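Local coordinates for peptidase S9 prolyl oligopeptidase catalytic domain-containing protein (Pyrococcus horikoshii, PDB 4HXF) that probably cleaves peptides as a serine peptidase of the prolyl oligopeptidase family, working within a self-compartmentalizing hexamer, at residues Asp19-Lys24 with Gln266-Asn271; Ser186-His189 with Arg195-Lys198; Glu211-Lys216 with Glu227-Tyr232; Ile246-Gly251 with Gly272-Thr277. One frame throughout, in Å; residues are numbered along the deposited sequence.

Contact 1 of 4, residues Asp19-Lys24 with Gln266-Asn271; sequences DPRTRK and QAKIRN
The amino group of K268 comes up to the carbonyl of P20 and the guanidinium of R21 across the β-propeller, from one blade to another with a third blade between them. Strands 16-23 and 264-270 are edge strands of separate four-stranded sheets, and with 11.6 Å between the CA atoms of R21 and K268 only long side chains and water can join them. Lysine suits its place: its chain is fully extended beyond CG and carries NZ to 4.1 Å from P20 O.

Charge comes next. R21 bends back onto its own strand and grips D19 side-on, its NE and NH2 both donating to D19 OD1, with the NH2 bond 2.9 Å long. Both bonds lie almost in the guanidinium plane, which holds that group's rotation. K268 NZ then sits over one guanidinium face, 4.4 Å from R21 NH1, a like-charge approach that the nearby D19 carboxylate probably softens. The lysine's stronger polar partner is F306 O, on the strand of the intervening sheet. R270, another long arm of 266-271, forms salt bridges with D223 and D307.

Water fills in the rest. One molecule accepts a bond from R21 NH1 and a weaker one from R270 NH1. Another donates to D19 OD1 and, at 2.7 Å, to P20 O, while K268 NZ gives it a weak bond of 3.3 Å.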
loop_
_atom_site.group_PDB
_atom_site.type_symbol
_atom_site.label_atom_id
_atom_site.label_comp_id
_atom_site.label_asym_id
_atom_site.label_seq_id
_atom_site.Cartn_x
_atom_site.Cartn_y
_atom_site.Cartn_z
ATOM N N ASP A 19 3.498 -35.522 13.816
ATOM C CA ASP A 19 4.560 -35.027 14.766
ATOM C C ASP A 19 4.124 -35.215 16.245
ATOM O O ASP A 19 4.134 -34.262 17.011
ATOM C CB ASP A 19 5.038 -33.638 14.445
ATOM C CG ASP A 19 6.494 -33.299 15.009
ATOM O OD1 ASP A 19 7.058 -34.265 15.579
ATOM O OD2 ASP A 19 6.835 -32.119 14.765
ATOM N N PRO A 20 3.727 -36.417 16.659
ATOM C CA PRO A 20 3.393 -36.689 18.032
ATOM C C PRO A 20 4.636 -36.551 18.957
ATOM O O PRO A 20 5.678 -37.102 18.666
ATOM C CB PRO A 20 2.863 -38.098 17.991
ATOM C CG PRO A 20 3.621 -38.717 16.896
ATOM C CD PRO A 20 3.737 -37.682 15.864
ATOM N N ARG A 21 4.433 -35.945 20.109
ATOM C CA ARG A 21 5.467 -35.745 21.147
ATOM C C ARG A 21 4.852 -35.992 22.457
ATOM O O ARG A 21 3.671 -35.619 22.705
ATOM C CB ARG A 21 6.001 -34.304 21.070
ATOM C CG ARG A 21 6.573 -33.888 19.723
ATOM C CD ARG A 21 7.954 -34.538 19.570
ATOM N NE ARG A 21 8.384 -34.382 18.219
ATOM C CZ ARG A 21 9.600 -34.527 17.786
ATOM N NH1 ARG A 21 10.559 -34.728 18.679
ATOM N NH2 ARG A 21 9.808 -34.375 16.482
ATOM N N THR A 22 5.600 -36.580 23.395
ATOM C CA THR A 22 5.050 -36.790 24.696
ATOM C C THR A 22 6.158 -36.570 25.788
ATOM O O THR A 22 7.299 -36.874 25.539
ATOM C CB THR A 22 4.380 -38.174 24.914
ATOM O OG1 THR A 22 3.745 -38.254 26.194
ATOM C CG2 THR A 22 5.378 -39.323 24.913
ATOM N N ARG A 23 5.770 -35.925 26.888
ATOM C CA ARG A 23 6.660 -35.781 28.099
ATOM C C ARG A 23 5.719 -35.848 29.240
ATOM O O ARG A 23 4.662 -35.242 29.287
ATOM C CB ARG A 23 7.610 -34.544 28.162
ATOM C CG ARG A 23 8.675 -34.252 27.037
ATOM C CD ARG A 23 10.140 -34.743 27.116
ATOM N N LYS A 24 6.026 -36.702 30.219
ATOM C CA LYS A 24 5.073 -36.893 31.269
ATOM C C LYS A 24 3.619 -37.308 31.015
ATOM O O LYS A 24 3.297 -38.329 30.424
ATOM C CB LYS A 24 5.196 -35.618 32.173
ATOM C CG LYS A 24 6.686 -35.138 32.220
ATOM C CD LYS A 24 7.033 -34.084 33.250
ATOM C CE LYS A 24 8.278 -34.425 34.082
ATOM N NZ LYS A 24 9.510 -34.865 33.380
ATOM N N GLN A 266 11.316 -46.147 11.668
ATOM C CA GLN A 266 11.595 -45.056 12.563
ATOM C C GLN A 266 12.022 -45.676 13.829
ATOM O O GLN A 266 11.608 -46.764 14.150
ATOM C CB GLN A 266 10.300 -44.222 12.736
ATOM C CG GLN A 266 10.287 -43.089 13.701
ATOM C CD GLN A 266 8.964 -42.261 13.649
ATOM O OE1 GLN A 266 8.040 -42.564 12.831
ATOM N NE2 GLN A 266 8.868 -41.211 14.524
ATOM N N ALA A 267 12.842 -44.997 14.634
ATOM C CA ALA A 267 13.218 -45.508 15.891
ATOM C C ALA A 267 13.664 -44.340 16.872
ATOM O O ALA A 267 14.195 -43.309 16.438
ATOM C CB ALA A 267 14.413 -46.555 15.775
ATOM N N LYS A 268 13.412 -44.580 18.131
ATOM C CA LYS A 268 13.779 -43.670 19.260
ATOM C C LYS A 268 14.261 -44.416 20.445
ATOM O O LYS A 268 13.796 -45.492 20.746
ATOM C CB LYS A 268 12.514 -42.748 19.606
ATOM C CG LYS A 268 11.987 -41.836 18.579
ATOM C CD LYS A 268 10.740 -40.927 18.951
ATOM C CE LYS A 268 10.280 -40.094 17.699
ATOM N NZ LYS A 268 9.359 -38.909 18.039
ATOM N N ILE A 269 15.117 -43.812 21.267
ATOM C CA ILE A 269 15.581 -44.446 22.490
ATOM C C ILE A 269 15.173 -43.544 23.650
ATOM O O ILE A 269 15.306 -42.335 23.600
ATOM C CB ILE A 269 17.149 -44.720 22.408
ATOM C CG1 ILE A 269 17.755 -45.473 23.589
ATOM C CG2 ILE A 269 17.948 -43.435 22.179
ATOM C CD1 ILE A 269 19.134 -46.117 23.303
ATOM N N ARG A 270 14.645 -44.160 24.669
ATOM C CA ARG A 270 14.315 -43.341 25.888
ATOM C C ARG A 270 14.537 -44.273 27.040
ATOM O O ARG A 270 13.947 -45.347 27.059
ATOM C CB ARG A 270 12.883 -42.751 25.849
ATOM C CG ARG A 270 12.693 -41.396 25.083
ATOM C CD ARG A 270 11.783 -41.507 23.830
ATOM N NE ARG A 270 11.564 -40.260 23.056
ATOM C CZ ARG A 270 12.504 -39.679 22.288
ATOM N NH1 ARG A 270 12.202 -38.575 21.566
ATOM N NH2 ARG A 270 13.749 -40.220 22.220
ATOM N N ASN A 271 15.507 -43.909 27.903
ATOM C CA ASN A 271 15.846 -44.714 29.085
ATOM C C ASN A 271 16.366 -46.072 28.724
ATOM O O ASN A 271 15.868 -47.057 29.267
ATOM C CB ASN A 271 14.601 -44.899 29.974
HETATM O O HOH W 1 7.146 -37.102 16.458
HETATM O O HOH W 2 10.346 -35.835 21.588
HETATM O O HOH W 3 10.098 -37.675 24.478
#

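Contact 2 of 4, residues Ser186-His189 with Arg195-Lys198; sequences SVPH and RYFK
At the neck of the loop that joins strands 182-188 and 200-206 of one propeller blade, P188 and H189 meet R195 and Y196. Between the two segments one backbone bond is made, R195 N to H189 O, 2.8 Å long, and the next is between H189 and Y199. The first is nearly straight, 165° at the hydrogen, and the nitrogen lies almost in line with the carbonyl bond. The side chain of R195 lies along the same oxygen, its CG 3.4 Å from H189 O.

Apolar contact comes from P188, whose CG rests obliquely against the CD2 and CE2 side of the Y196 ring, 4.1 Å from CD2. A rigid proline is apt, because it offers a compact hydrocarbon surface without a backbone N-H to satisfy. The CB of Y196 points away, and chi1 of -63° (CG anti to the carbonyl carbon) swings the ring back beside the proline; the hydroxyl bonds V137 O and the ring meets F173 edge-to-face.

R195 CG also approaches the edge of the H189 imidazole, 4.4 Å from CD2. That imidazole is fixed at both nitrogens, by D201 at ND1 and D191 at NE2, and D191 takes the salt bridge of R195 NH1. K198 N bonds R195 O at 3.0 Å, closing a type II β-turn with phi positive at F197. This is a blade hairpin with a long connection, pinched shut where its strands end.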
loop_
_atom_site.group_PDB
_atom_site.type_symbol
_atom_site.label_atom_id
_atom_site.label_comp_id
_atom_site.label_asym_id
_atom_site.label_seq_id
_atom_site.Cartn_x
_atom_site.Cartn_y
_atom_site.Cartn_z
ATOM N N SER A 186 26.610 -36.029 11.968
ATOM C CA SER A 186 26.738 -37.039 10.880
ATOM C C SER A 186 26.905 -36.297 9.560
ATOM O O SER A 186 26.043 -35.445 9.231
ATOM C CB SER A 186 25.519 -37.990 10.855
ATOM O OG SER A 186 25.336 -38.614 12.121
ATOM N N VAL A 187 28.013 -36.566 8.841
ATOM C CA VAL A 187 28.385 -35.771 7.658
ATOM C C VAL A 187 28.553 -36.804 6.520
ATOM O O VAL A 187 29.245 -37.794 6.665
ATOM C CB VAL A 187 29.715 -35.044 7.882
ATOM C CG1 VAL A 187 30.181 -34.345 6.638
ATOM C CG2 VAL A 187 29.625 -34.094 9.131
ATOM N N PRO A 188 27.991 -36.519 5.356
ATOM C CA PRO A 188 28.247 -37.459 4.256
ATOM C C PRO A 188 29.733 -37.609 3.990
ATOM O O PRO A 188 30.491 -36.620 3.936
ATOM C CB PRO A 188 27.495 -36.798 3.091
ATOM C CG PRO A 188 26.443 -35.939 3.661
ATOM C CD PRO A 188 27.133 -35.398 4.932
ATOM N N HIS A 189 30.193 -38.843 3.776
ATOM C CA HIS A 189 31.573 -39.070 3.508
ATOM C C HIS A 189 31.902 -38.670 2.083
ATOM O O HIS A 189 31.144 -39.000 1.222
ATOM C CB HIS A 189 31.900 -40.580 3.725
ATOM C CG HIS A 189 33.322 -40.900 3.455
ATOM N ND1 HIS A 189 34.304 -40.808 4.382
ATOM C CD2 HIS A 189 33.945 -41.326 2.264
ATOM C CE1 HIS A 189 35.482 -41.127 3.787
ATOM N NE2 HIS A 189 35.241 -41.411 2.497
ATOM N N ARG A 195 29.129 -39.366 -0.700
ATOM C CA ARG A 195 28.452 -40.678 -0.736
ATOM C C ARG A 195 27.084 -40.668 -0.051
ATOM O O ARG A 195 26.785 -41.367 0.967
ATOM C CB ARG A 195 29.391 -41.726 -0.175
ATOM C CG ARG A 195 30.766 -41.730 -0.708
ATOM C CD ARG A 195 30.835 -42.072 -2.205
ATOM N NE ARG A 195 30.211 -43.321 -2.631
ATOM C CZ ARG A 195 30.854 -44.496 -2.603
ATOM N NH1 ARG A 195 32.067 -44.591 -2.097
ATOM N NH2 ARG A 195 30.227 -45.570 -3.054
ATOM N N TYR A 196 26.206 -39.819 -0.579
ATOM C CA TYR A 196 24.913 -39.590 -0.003
ATOM C C TYR A 196 24.122 -40.844 0.138
ATOM O O TYR A 196 24.175 -41.639 -0.755
ATOM C CB TYR A 196 24.125 -38.690 -0.913
ATOM C CG TYR A 196 24.680 -37.303 -1.113
ATOM C CD1 TYR A 196 25.157 -36.901 -2.351
ATOM C CD2 TYR A 196 24.781 -36.451 -0.057
ATOM C CE1 TYR A 196 25.613 -35.599 -2.513
ATOM C CE2 TYR A 196 25.282 -35.140 -0.204
ATOM C CZ TYR A 196 25.652 -34.712 -1.481
ATOM O OH TYR A 196 26.154 -33.414 -1.573
ATOM N N PHE A 197 23.532 -41.060 1.317
ATOM C CA PHE A 197 22.641 -42.236 1.642
ATOM C C PHE A 197 23.454 -43.522 1.724
ATOM O O PHE A 197 22.891 -44.583 1.882
ATOM C CB PHE A 197 21.371 -42.376 0.777
ATOM C CG PHE A 197 20.412 -41.243 0.905
ATOM C CD1 PHE A 197 20.543 -40.122 0.098
ATOM C CD2 PHE A 197 19.354 -41.311 1.801
ATOM C CE1 PHE A 197 19.665 -39.050 0.184
ATOM C CE2 PHE A 197 18.467 -40.231 1.916
ATOM C CZ PHE A 197 18.615 -39.119 1.109
ATOM N N LYS A 198 24.763 -43.468 1.656
ATOM C CA LYS A 198 25.639 -44.622 1.656
ATOM C C LYS A 198 26.733 -44.631 2.703
ATOM O O LYS A 198 26.774 -45.618 3.531
ATOM C CB LYS A 198 26.240 -44.971 0.293
ATOM C CG LYS A 198 27.266 -46.146 0.373
ATOM C CD LYS A 198 26.690 -47.517 0.196
ATOM C CE LYS A 198 26.298 -47.771 -1.260
ATOM N NZ LYS A 198 27.162 -48.237 -2.364
#

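Contact 3 of 4, residues Glu211-Lys216 with Glu227-Tyr232; sequences EKLFEK and ERILLY
Two adjacent sheets meet through an apolar seam, with L213 and F214 of 211-216 laid against I229 and L231 of 227-232. The backbones stay 11.4 Å apart at L213 and I229, measured between CA atoms, so the side chains alone do the touching. L213 CD1 meets I229 CD1 at 4.3 Å, a methyl-to-methyl contact between branched chains that can fit together without directional bonds. Alongside, F214 brings its ring obliquely to L231, where CE1 lies 4.3 Å from CD1; chi1 of -65° sets its CG beside the backbone N, bringing the ring there.

That two consecutive residues of one strand both face the neighbouring sheet is the work of a classic β bulge, in which L213 and F214 lie opposite the single residue I202. Blades of a β-propeller pack face to face, and here strand 209-217, outermost in its sheet, uses the two apolar groups to meet strand 229-232 of the next. The phenylalanine is further enclosed by Y249 and F219, each meeting it edge-to-face.

On the solvent side, K212 and E215 are exposed and pair with each other. K212 NZ reaches E215 OE1 at 2.8 Å and approaches from well above the carboxylate plane, 53° out of it.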
loop_
_atom_site.group_PDB
_atom_site.type_symbol
_atom_site.label_atom_id
_atom_site.label_comp_id
_atom_site.label_asym_id
_atom_site.label_seq_id
_atom_site.Cartn_x
_atom_site.Cartn_y
_atom_site.Cartn_z
ATOM N N GLU A 211 35.868 -34.715 17.869
ATOM C CA GLU A 211 36.610 -35.926 17.658
ATOM C C GLU A 211 35.775 -36.850 16.756
ATOM O O GLU A 211 34.524 -36.909 16.859
ATOM C CB GLU A 211 36.931 -36.603 18.978
ATOM C CG GLU A 211 35.803 -37.319 19.667
ATOM C CD GLU A 211 36.305 -38.141 20.851
ATOM O OE1 GLU A 211 37.535 -38.350 20.936
ATOM O OE2 GLU A 211 35.482 -38.585 21.673
ATOM N N LYS A 212 36.471 -37.543 15.866
ATOM C CA LYS A 212 35.813 -38.444 14.942
ATOM C C LYS A 212 35.459 -39.733 15.612
ATOM O O LYS A 212 36.308 -40.375 16.269
ATOM C CB LYS A 212 36.684 -38.693 13.706
ATOM C CG LYS A 212 35.905 -39.350 12.602
ATOM C CD LYS A 212 36.792 -39.658 11.425
ATOM C CE LYS A 212 36.979 -38.494 10.550
ATOM N NZ LYS A 212 38.108 -38.794 9.583
ATOM N N LEU A 213 34.229 -40.172 15.503
ATOM C CA LEU A 213 33.844 -41.426 16.127
ATOM C C LEU A 213 33.907 -42.574 15.130
ATOM O O LEU A 213 34.259 -43.725 15.471
ATOM C CB LEU A 213 32.409 -41.343 16.748
ATOM C CG LEU A 213 32.118 -40.397 17.878
ATOM C CD1 LEU A 213 30.627 -40.594 18.217
ATOM C CD2 LEU A 213 33.010 -40.749 19.126
ATOM N N PHE A 214 33.425 -42.296 13.931
ATOM C CA PHE A 214 33.359 -43.256 12.865
ATOM C C PHE A 214 33.748 -42.664 11.577
ATOM O O PHE A 214 33.408 -41.507 11.230
ATOM C CB PHE A 214 31.912 -43.836 12.659
ATOM C CG PHE A 214 31.413 -44.630 13.809
ATOM C CD1 PHE A 214 30.605 -44.041 14.758
ATOM C CD2 PHE A 214 31.834 -45.966 14.010
ATOM C CE1 PHE A 214 30.185 -44.715 15.904
ATOM C CE2 PHE A 214 31.373 -46.675 15.153
ATOM C CZ PHE A 214 30.563 -46.034 16.086
ATOM N N GLU A 215 34.357 -43.492 10.718
ATOM C CA GLU A 215 34.753 -43.046 9.426
ATOM C C GLU A 215 34.197 -43.964 8.363
ATOM O O GLU A 215 34.475 -45.191 8.440
ATOM C CB GLU A 215 36.282 -43.068 9.404
ATOM C CG GLU A 215 36.811 -42.975 8.033
ATOM C CD GLU A 215 37.243 -41.607 7.668
ATOM O OE1 GLU A 215 38.325 -41.214 8.206
ATOM O OE2 GLU A 215 36.576 -41.017 6.791
ATOM N N LYS A 216 33.495 -43.422 7.381
ATOM C CA LYS A 216 32.948 -44.142 6.216
ATOM C C LYS A 216 32.114 -45.344 6.644
ATOM O O LYS A 216 32.408 -46.531 6.271
ATOM C CB LYS A 216 34.052 -44.497 5.226
ATOM C CG LYS A 216 33.543 -44.864 3.873
ATOM C CD LYS A 216 34.743 -44.941 2.848
ATOM C CE LYS A 216 34.282 -45.199 1.462
ATOM N NZ LYS A 216 35.428 -44.719 0.565
ATOM N N GLU A 227 23.463 -41.542 27.358
ATOM C CA GLU A 227 24.488 -42.572 27.588
ATOM C C GLU A 227 24.793 -43.391 26.326
ATOM O O GLU A 227 25.922 -43.739 26.036
ATOM C CB GLU A 227 23.998 -43.541 28.707
ATOM C CG GLU A 227 23.768 -42.908 30.107
ATOM C CD GLU A 227 25.017 -42.216 30.664
ATOM O OE1 GLU A 227 26.149 -42.702 30.390
ATOM O OE2 GLU A 227 24.877 -41.168 31.360
ATOM N N ARG A 228 23.752 -43.696 25.580
ATOM C CA ARG A 228 23.896 -44.475 24.393
ATOM C C ARG A 228 23.383 -43.675 23.180
ATOM O O ARG A 228 22.320 -42.997 23.254
ATOM C CB ARG A 228 22.996 -45.728 24.535
ATOM C CG ARG A 228 23.417 -46.809 25.541
ATOM C CD ARG A 228 22.162 -47.561 26.010
ATOM N NE ARG A 228 21.395 -46.756 26.986
ATOM C CZ ARG A 228 21.648 -46.689 28.313
ATOM N NH1 ARG A 228 22.624 -47.377 28.858
ATOM N NH2 ARG A 228 20.926 -45.925 29.102
ATOM N N ILE A 229 24.066 -43.859 22.071
ATOM C CA ILE A 229 23.651 -43.251 20.810
ATOM C C ILE A 229 22.942 -44.300 19.968
ATOM O O ILE A 229 23.430 -45.426 19.830
ATOM C CB ILE A 229 24.817 -42.708 20.026
ATOM C CG1 ILE A 229 25.601 -41.667 20.844
ATOM C CG2 ILE A 229 24.382 -42.135 18.633
ATOM C CD1 ILE A 229 26.942 -41.198 20.253
ATOM N N LEU A 230 21.801 -43.923 19.377
ATOM C CA LEU A 230 21.093 -44.795 18.446
ATOM C C LEU A 230 21.456 -44.456 17.016
ATOM O O LEU A 230 21.390 -43.296 16.586
ATOM C CB LEU A 230 19.580 -44.567 18.678
ATOM C CG LEU A 230 18.621 -45.567 18.023
ATOM C CD1 LEU A 230 18.731 -47.052 18.490
ATOM C CD2 LEU A 230 17.143 -45.038 18.128
ATOM N N LEU A 231 21.867 -45.480 16.300
ATOM C CA LEU A 231 22.388 -45.387 14.960
ATOM C C LEU A 231 21.423 -46.102 13.999
ATOM O O LEU A 231 20.879 -47.175 14.356
ATOM C CB LEU A 231 23.799 -46.031 14.895
ATOM C CG LEU A 231 24.918 -45.402 15.775
ATOM C CD1 LEU A 231 26.160 -46.353 15.800
ATOM C CD2 LEU A 231 25.296 -44.003 15.249
ATOM N N TYR A 232 21.328 -45.546 12.822
ATOM C CA TYR A 232 20.388 -46.021 11.794
ATOM C C TYR A 232 21.070 -46.302 10.525
ATOM O O TYR A 232 21.680 -45.382 9.944
ATOM C CB TYR A 232 19.304 -44.948 11.570
ATOM C CG TYR A 232 18.217 -45.410 10.604
ATOM C CD1 TYR A 232 17.084 -46.152 11.032
ATOM C CD2 TYR A 232 18.296 -45.044 9.278
ATOM C CE1 TYR A 232 16.116 -46.563 10.121
ATOM C CE2 TYR A 232 17.332 -45.392 8.380
ATOM C CZ TYR A 232 16.235 -46.169 8.809
ATOM O OH TYR A 232 15.236 -46.511 7.881
#

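Contact 4 of 4, residues Ile246-Gly251 with Gly272-Thr277; sequences IYIYDG and GKVYFT
I246 pushes its CD1 methyl into the hollow between V274 and F276, the principal fit here, with I248 against V274 as a second. The strands carrying them, 246-249 and 273-277, belong to successive blades of the β-propeller and lie face against face, with axes 9.9 Å apart at closest approach and N-to-C directions 160° apart.

On one wall of the hollow is the CG1 methyl of V274, 3.7 Å from I246 CD1, the two side chains reaching toward each other tip to tip. On the other wall is F276, whose CB lies 3.9 Å from that same methyl while its ring is met obliquely at CG and CD1. I246 holds CG1 in the crowded position between its backbone N and carbonyl carbon (chi1 55°), and F276 adopts the same kind of first torsion. A267, of the strand next to F276, touches both of these side chains; a small residue suits that place between larger ones.

V274 is itself a bump, for its two methyls serve different neighbours. While CG1 faces I246, CG2 lies 3.9 Å from I248 CD1, and there the side chains slide past each other in opposite directions. A β-branched valine thus fits between two isoleucines, each of which contributes one slender terminal methyl. W289, on the strand next to V274, also touches I248.

All four residues are buried, and every touching atom is carbon, so these blades are held here by close fit and exclusion of water rather than by directed bonds.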
loop_
_atom_site.group_PDB
_atom_site.type_symbol
_atom_site.label_atom_id
_atom_site.label_comp_id
_atom_site.label_asym_id
_atom_site.label_seq_id
_atom_site.Cartn_x
_atom_site.Cartn_y
_atom_site.Cartn_z
ATOM N N ILE A 246 18.951 -50.763 13.159
ATOM C CA ILE A 246 19.320 -49.867 14.270
ATOM C C ILE A 246 20.327 -50.587 15.227
ATOM O O ILE A 246 20.306 -51.825 15.431
ATOM C CB ILE A 246 18.073 -49.364 15.063
ATOM C CG1 ILE A 246 17.261 -50.552 15.536
ATOM C CG2 ILE A 246 17.379 -48.293 14.224
ATOM C CD1 ILE A 246 15.946 -50.128 16.209
ATOM N N TYR A 247 21.197 -49.786 15.821
ATOM C CA TYR A 247 22.287 -50.180 16.662
ATOM C C TYR A 247 22.403 -49.204 17.837
ATOM O O TYR A 247 22.090 -47.999 17.682
ATOM C CB TYR A 247 23.625 -50.105 15.921
ATOM C CG TYR A 247 23.658 -50.899 14.664
ATOM C CD1 TYR A 247 24.187 -52.146 14.674
ATOM C CD2 TYR A 247 23.156 -50.411 13.497
ATOM C CE1 TYR A 247 24.153 -52.929 13.525
ATOM C CE2 TYR A 247 23.144 -51.125 12.366
ATOM C CZ TYR A 247 23.615 -52.418 12.391
ATOM O OH TYR A 247 23.566 -53.143 11.225
ATOM N N ILE A 248 22.774 -49.739 18.984
ATOM C CA ILE A 248 23.056 -48.921 20.182
ATOM C C ILE A 248 24.562 -48.810 20.253
ATOM O O ILE A 248 25.289 -49.817 20.191
ATOM C CB ILE A 248 22.429 -49.575 21.445
ATOM C CG1 ILE A 248 20.867 -49.407 21.389
ATOM C CG2 ILE A 248 23.036 -48.977 22.729
ATOM C CD1 ILE A 248 20.146 -50.339 22.419
ATOM N N TYR A 249 25.047 -47.590 20.430
ATOM C CA TYR A 249 26.462 -47.345 20.582
ATOM C C TYR A 249 26.764 -46.716 21.947
ATOM O O TYR A 249 26.329 -45.629 22.239
ATOM C CB TYR A 249 26.995 -46.517 19.458
ATOM C CG TYR A 249 28.443 -46.149 19.625
ATOM C CD1 TYR A 249 29.455 -47.119 19.569
ATOM C CD2 TYR A 249 28.805 -44.837 19.754
ATOM C CE1 TYR A 249 30.794 -46.762 19.683
ATOM C CE2 TYR A 249 30.101 -44.479 19.859
ATOM C CZ TYR A 249 31.081 -45.430 19.836
ATOM O OH TYR A 249 32.347 -44.959 19.960
ATOM N N ASP A 250 27.616 -47.396 22.722
ATOM C CA ASP A 250 28.043 -46.811 24.018
ATOM C C ASP A 250 29.533 -46.990 24.250
ATOM O O ASP A 250 29.991 -47.035 25.411
ATOM C CB ASP A 250 27.287 -47.534 25.071
ATOM C CG ASP A 250 27.649 -49.014 25.121
ATOM O OD1 ASP A 250 28.569 -49.496 24.409
ATOM O OD2 ASP A 250 26.956 -49.716 25.858
ATOM N N GLY A 251 30.286 -47.057 23.157
ATOM C CA GLY A 251 31.640 -47.628 23.200
ATOM C C GLY A 251 31.781 -48.804 22.282
ATOM O O GLY A 251 32.778 -48.952 21.599
ATOM N N GLY A 272 17.317 -46.161 27.772
ATOM C CA GLY A 272 17.854 -47.474 27.358
ATOM C C GLY A 272 16.897 -48.455 26.651
ATOM O O GLY A 272 17.391 -49.541 26.148
ATOM N N LYS A 273 15.583 -48.073 26.520
ATOM C CA LYS A 273 14.603 -48.872 25.673
ATOM C C LYS A 273 14.494 -48.210 24.330
ATOM O O LYS A 273 14.532 -47.004 24.236
ATOM C CB LYS A 273 13.205 -48.917 26.281
ATOM C CG LYS A 273 13.177 -49.282 27.753
ATOM C CD LYS A 273 11.723 -49.471 28.208
ATOM C CE LYS A 273 11.689 -49.898 29.699
ATOM N NZ LYS A 273 10.701 -50.975 30.008
ATOM N N VAL A 274 14.330 -49.043 23.315
ATOM C CA VAL A 274 14.175 -48.539 21.965
ATOM C C VAL A 274 12.780 -48.894 21.449
ATOM O O VAL A 274 12.320 -50.067 21.437
ATOM C CB VAL A 274 15.221 -49.152 21.038
ATOM C CG1 VAL A 274 15.055 -48.677 19.548
ATOM C CG2 VAL A 274 16.643 -48.814 21.558
ATOM N N TYR A 275 12.157 -47.876 20.930
ATOM C CA TYR A 275 10.846 -48.070 20.277
ATOM C C TYR A 275 11.077 -47.894 18.793
ATOM O O TYR A 275 11.767 -46.985 18.389
ATOM C CB TYR A 275 9.862 -46.971 20.750
ATOM C CG TYR A 275 9.497 -47.173 22.226
ATOM C CD1 TYR A 275 10.257 -46.629 23.194
ATOM C CD2 TYR A 275 8.452 -47.920 22.545
ATOM C CE1 TYR A 275 9.933 -46.826 24.535
ATOM C CE2 TYR A 275 8.066 -48.100 23.895
ATOM C CZ TYR A 275 8.820 -47.495 24.853
ATOM O OH TYR A 275 8.532 -47.700 26.251
ATOM N N PHE A 276 10.463 -48.767 17.993
ATOM C CA PHE A 276 10.749 -48.720 16.582
ATOM C C PHE A 276 9.609 -49.358 15.772
ATOM O O PHE A 276 8.898 -50.201 16.268
ATOM C CB PHE A 276 12.081 -49.450 16.322
ATOM C CG PHE A 276 12.060 -50.920 16.543
ATOM C CD1 PHE A 276 12.380 -51.420 17.802
ATOM C CD2 PHE A 276 11.819 -51.800 15.506
ATOM C CE1 PHE A 276 12.387 -52.767 18.000
ATOM C CE2 PHE A 276 11.850 -53.160 15.734
ATOM C CZ PHE A 276 12.133 -53.651 16.996
ATOM N N THR A 277 9.520 -48.971 14.525
ATOM C CA THR A 277 8.597 -49.542 13.617
ATOM C C THR A 277 9.305 -50.272 12.498
ATOM O O THR A 277 10.442 -49.918 12.139
ATOM C CB THR A 277 7.715 -48.463 12.962
ATOM O OG1 THR A 277 8.506 -47.323 12.546
ATOM C CG2 THR A 277 6.680 -47.951 14.076
#

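Overall arrangement
Contacts 3 and 4 each join successive blades of the β-propeller; contact 1 crosses from the second blade of contact 4, past the one after it, to strand 16-23. Contacts 3 and 4 share a sheet, in which I229 O and Y249 N are 2.8 Å apart, a probable hydrogen bond. Contact 4 passes to contact 1 with K268 O 2.9 Å from Y275 N, also probably a hydrogen bond. Contact 2 adjoins contact 3, H189 CE1 lying 3.2 Å from E215 OE2, but stays about 13 Å from contact 1 at nearest atoms. The Y196 side chain is about 12 Å from the inhibitor, too far to touch it, and that of I246 about 10 Å from a magnesium ion.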